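Local coordinates for SnoaL-like domain-containing protein (Methylibium petroleiphilum PM1, PDB 3G16), which is of unknown function but adopts the cystatin-like fold of the SnoaL-like family, whose cone-shaped pocket often binds small molecules, and packs here as a two-fold symmetric pair, at the interface of chains A and B. Sequence-based numbering; all coordinates share one arbitrary frame. Chains: chain A/B, uncharacterized protein with cystatin-like fold.

The interface of chains A and B. Residues chain A 9, 78-81, 83, 87-88; chain B 9, 78-81, 83-84, 86-88.
The guanidinium of A:Arg9 carries CB of B:Glu83 over the centre of one face, 3.4 Å above the plane, and meets B:Asp81 at its edge. On the twin side B:Arg9 has CD1 of its own chain's B:Ile80 toward the rim of one face and A:Asp81 at its edge. In this SnoaL-like, cystatin-like fold the sheets of two copies face each other, packing strand 71-81 and the start of strand 86-95 in each chain against the other's across a two-fold axis, possibly a true dimer.

Arginine suits the site because it can grip a carboxylate in two ways, each a salt bridge. B:Arg9, extended, docks side-on: NH2 gives A:Asp81 OD2 a 2.8 Å bond on its syn lone pair, while NE is shared between OD1 (3.1 Å) and OD2. A:Arg9, bent at chi3, comes end-on, NH1 in plane to the syn lone pair of B:Asp81 OD2 at 3.0 Å; its NH2 meets OD1 at 2.5 Å from above the carboxylate plane, along a bent N-H (124°).

Aspartate is short enough to hold its carboxylate against the opposing backbone, CG anti to the backbone N (chi1 -170° in A:Asp81). The amide N of B:Ile80 approaches OD2 of A:Asp81 from above the plane at 2.8 Å, nearly straight (172°), and A:Glu83 N uses the anti lone pair of OD1, fixing the group's rotation. These donors would tend to keep the acid ionised. An alanine here removes the carboxylate and would probably leave B:Arg9 and the B:Ile80 amide without their shared acceptor.

CG1 of A:Val79 meets CG1 of B:Val79 at 4.0 Å, and each compact valine also touches CB of the opposite aspartate. The CB methyls of A:Ala88 and B:Ala88 meet tip to tip at 3.2 Å, tighter than usual, a place suiting nothing bulkier. At the rim, water 1 links A:Leu78 O to B:Thr84 OG1 and B:Glu86 OE1.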
# COMPACT_ATOMS: atom_id res chain seq x y z
N ARG A 9 -12.86 -9.13 12.37
CA ARG A 9 -12.30 -7.84 11.97
C ARG A 9 -11.85 -7.08 13.21
O ARG A 9 -10.79 -6.48 13.19
CB ARG A 9 -13.28 -6.99 11.16
CG ARG A 9 -14.47 -6.37 11.88
CD ARG A 9 -15.13 -5.26 10.99
NE ARG A 9 -14.88 -5.63 9.61
CZ ARG A 9 -14.22 -4.93 8.69
NH1 ARG A 9 -13.87 -3.65 8.87
NH2 ARG A 9 -14.04 -5.53 7.54
N LEU A 78 -7.75 2.22 7.26
CA LEU A 78 -7.57 0.85 7.71
C LEU A 78 -8.56 -0.04 6.97
O LEU A 78 -9.77 0.16 7.07
CB LEU A 78 -7.77 0.79 9.23
CG LEU A 78 -7.65 -0.56 9.89
CD1 LEU A 78 -6.33 -1.30 9.50
CD2 LEU A 78 -7.79 -0.32 11.41
N VAL A 79 -8.06 -1.00 6.19
CA VAL A 79 -8.85 -1.89 5.37
C VAL A 79 -8.65 -3.29 5.91
O VAL A 79 -7.52 -3.74 6.00
CB VAL A 79 -8.34 -1.85 3.91
CG1 VAL A 79 -9.16 -2.74 2.99
CG2 VAL A 79 -8.34 -0.40 3.37
N ILE A 80 -9.71 -3.93 6.38
CA ILE A 80 -9.60 -5.24 7.01
C ILE A 80 -10.42 -6.28 6.28
O ILE A 80 -11.62 -6.09 6.03
CB ILE A 80 -9.98 -5.19 8.52
CG1 ILE A 80 -9.09 -4.20 9.26
CG2 ILE A 80 -9.92 -6.63 9.11
CD1 ILE A 80 -9.62 -3.87 10.64
N ASP A 81 -9.76 -7.38 5.94
CA ASP A 81 -10.37 -8.47 5.14
C ASP A 81 -10.42 -9.76 5.97
O ASP A 81 -9.43 -10.50 6.09
CB ASP A 81 -9.57 -8.65 3.84
CG ASP A 81 -10.24 -9.57 2.85
OD1 ASP A 81 -11.06 -10.42 3.22
OD2 ASP A 81 -9.91 -9.45 1.66
N GLU A 83 -11.96 -12.45 5.14
CA GLU A 83 -11.91 -13.64 4.30
C GLU A 83 -10.49 -14.14 4.17
O GLU A 83 -10.26 -15.32 4.16
CB GLU A 83 -12.47 -13.33 2.90
CG GLU A 83 -12.48 -14.52 1.97
CD GLU A 83 -13.39 -15.65 2.44
OE1 GLU A 83 -14.43 -15.37 3.10
OE2 GLU A 83 -13.05 -16.82 2.11
N ALA A 87 -4.89 -7.26 6.23
CA ALA A 87 -5.29 -5.87 6.33
C ALA A 87 -4.35 -5.00 5.51
O ALA A 87 -3.29 -5.41 5.08
CB ALA A 87 -5.29 -5.39 7.78
N ALA A 88 -4.79 -3.77 5.28
CA ALA A 88 -3.95 -2.77 4.65
C ALA A 88 -4.15 -1.49 5.45
O ALA A 88 -5.24 -1.18 5.91
CB ALA A 88 -4.27 -2.54 3.15
N ARG B 9 -17.98 -8.30 -0.93
CA ARG B 9 -16.57 -8.51 -1.22
C ARG B 9 -16.41 -9.01 -2.67
O ARG B 9 -15.54 -8.53 -3.41
CB ARG B 9 -15.94 -9.52 -0.24
CG ARG B 9 -14.42 -9.55 -0.28
CD ARG B 9 -13.82 -10.78 0.49
NE ARG B 9 -12.39 -10.68 0.39
CZ ARG B 9 -11.67 -11.01 -0.67
NH1 ARG B 9 -12.26 -11.51 -1.76
NH2 ARG B 9 -10.37 -10.82 -0.71
N LEU B 78 -4.76 -8.81 -2.73
CA LEU B 78 -6.01 -8.08 -2.81
C LEU B 78 -6.71 -8.19 -1.46
O LEU B 78 -7.05 -9.29 -1.03
CB LEU B 78 -6.82 -8.69 -3.95
CG LEU B 78 -8.15 -8.10 -4.23
CD1 LEU B 78 -8.09 -6.55 -4.44
CD2 LEU B 78 -8.80 -8.79 -5.49
N VAL B 79 -6.87 -7.05 -0.79
CA VAL B 79 -7.44 -6.93 0.55
C VAL B 79 -8.75 -6.15 0.39
O VAL B 79 -8.71 -4.99 -0.05
CB VAL B 79 -6.49 -6.15 1.47
CG1 VAL B 79 -7.05 -6.11 2.88
CG2 VAL B 79 -5.09 -6.86 1.54
N ILE B 80 -9.87 -6.78 0.70
CA ILE B 80 -11.16 -6.14 0.44
C ILE B 80 -11.98 -6.10 1.72
O ILE B 80 -12.19 -7.14 2.37
CB ILE B 80 -11.94 -6.89 -0.66
CG1 ILE B 80 -11.12 -6.95 -1.97
CG2 ILE B 80 -13.34 -6.28 -0.84
CD1 ILE B 80 -11.76 -7.76 -3.03
N ASP B 81 -12.44 -4.91 2.08
CA ASP B 81 -13.22 -4.68 3.29
C ASP B 81 -14.67 -4.37 2.94
O ASP B 81 -15.01 -3.23 2.59
CB ASP B 81 -12.60 -3.53 4.08
CG ASP B 81 -13.13 -3.42 5.49
OD1 ASP B 81 -14.32 -3.80 5.71
OD2 ASP B 81 -12.38 -2.93 6.37
N GLU B 83 -17.15 -4.18 4.95
CA GLU B 83 -17.77 -3.32 5.95
C GLU B 83 -17.60 -1.83 5.57
O GLU B 83 -18.49 -1.03 5.75
CB GLU B 83 -17.15 -3.59 7.33
CG GLU B 83 -17.65 -2.73 8.49
CD GLU B 83 -19.06 -3.03 8.92
OE1 GLU B 83 -19.56 -4.14 8.66
OE2 GLU B 83 -19.68 -2.14 9.55
N THR B 84 -16.45 -1.46 5.04
CA THR B 84 -16.18 -0.06 4.72
C THR B 84 -16.23 0.27 3.23
O THR B 84 -16.02 1.41 2.84
CB THR B 84 -14.78 0.31 5.25
OG1 THR B 84 -13.80 -0.46 4.53
CG2 THR B 84 -14.62 0.04 6.74
N GLU B 86 -14.03 -0.48 0.99
CA GLU B 86 -12.70 -0.08 0.61
C GLU B 86 -11.89 -1.33 0.33
O GLU B 86 -12.19 -2.43 0.81
CB GLU B 86 -12.01 0.76 1.71
CG GLU B 86 -12.70 2.12 1.95
CD GLU B 86 -11.97 3.08 2.90
OE1 GLU B 86 -11.08 2.69 3.67
OE2 GLU B 86 -12.37 4.27 2.93
N ALA B 87 -10.84 -1.14 -0.45
CA ALA B 87 -9.93 -2.22 -0.78
C ALA B 87 -8.51 -1.71 -0.88
O ALA B 87 -8.27 -0.49 -0.97
CB ALA B 87 -10.32 -2.93 -2.10
N ALA B 88 -7.55 -2.63 -0.86
CA ALA B 88 -6.17 -2.33 -1.15
C ALA B 88 -5.63 -3.40 -2.07
O ALA B 88 -5.97 -4.57 -1.97
CB ALA B 88 -5.36 -2.27 0.11
O HOH W 1 -11.50 0.50 5.03
O HOH W 2 -10.32 3.54 6.17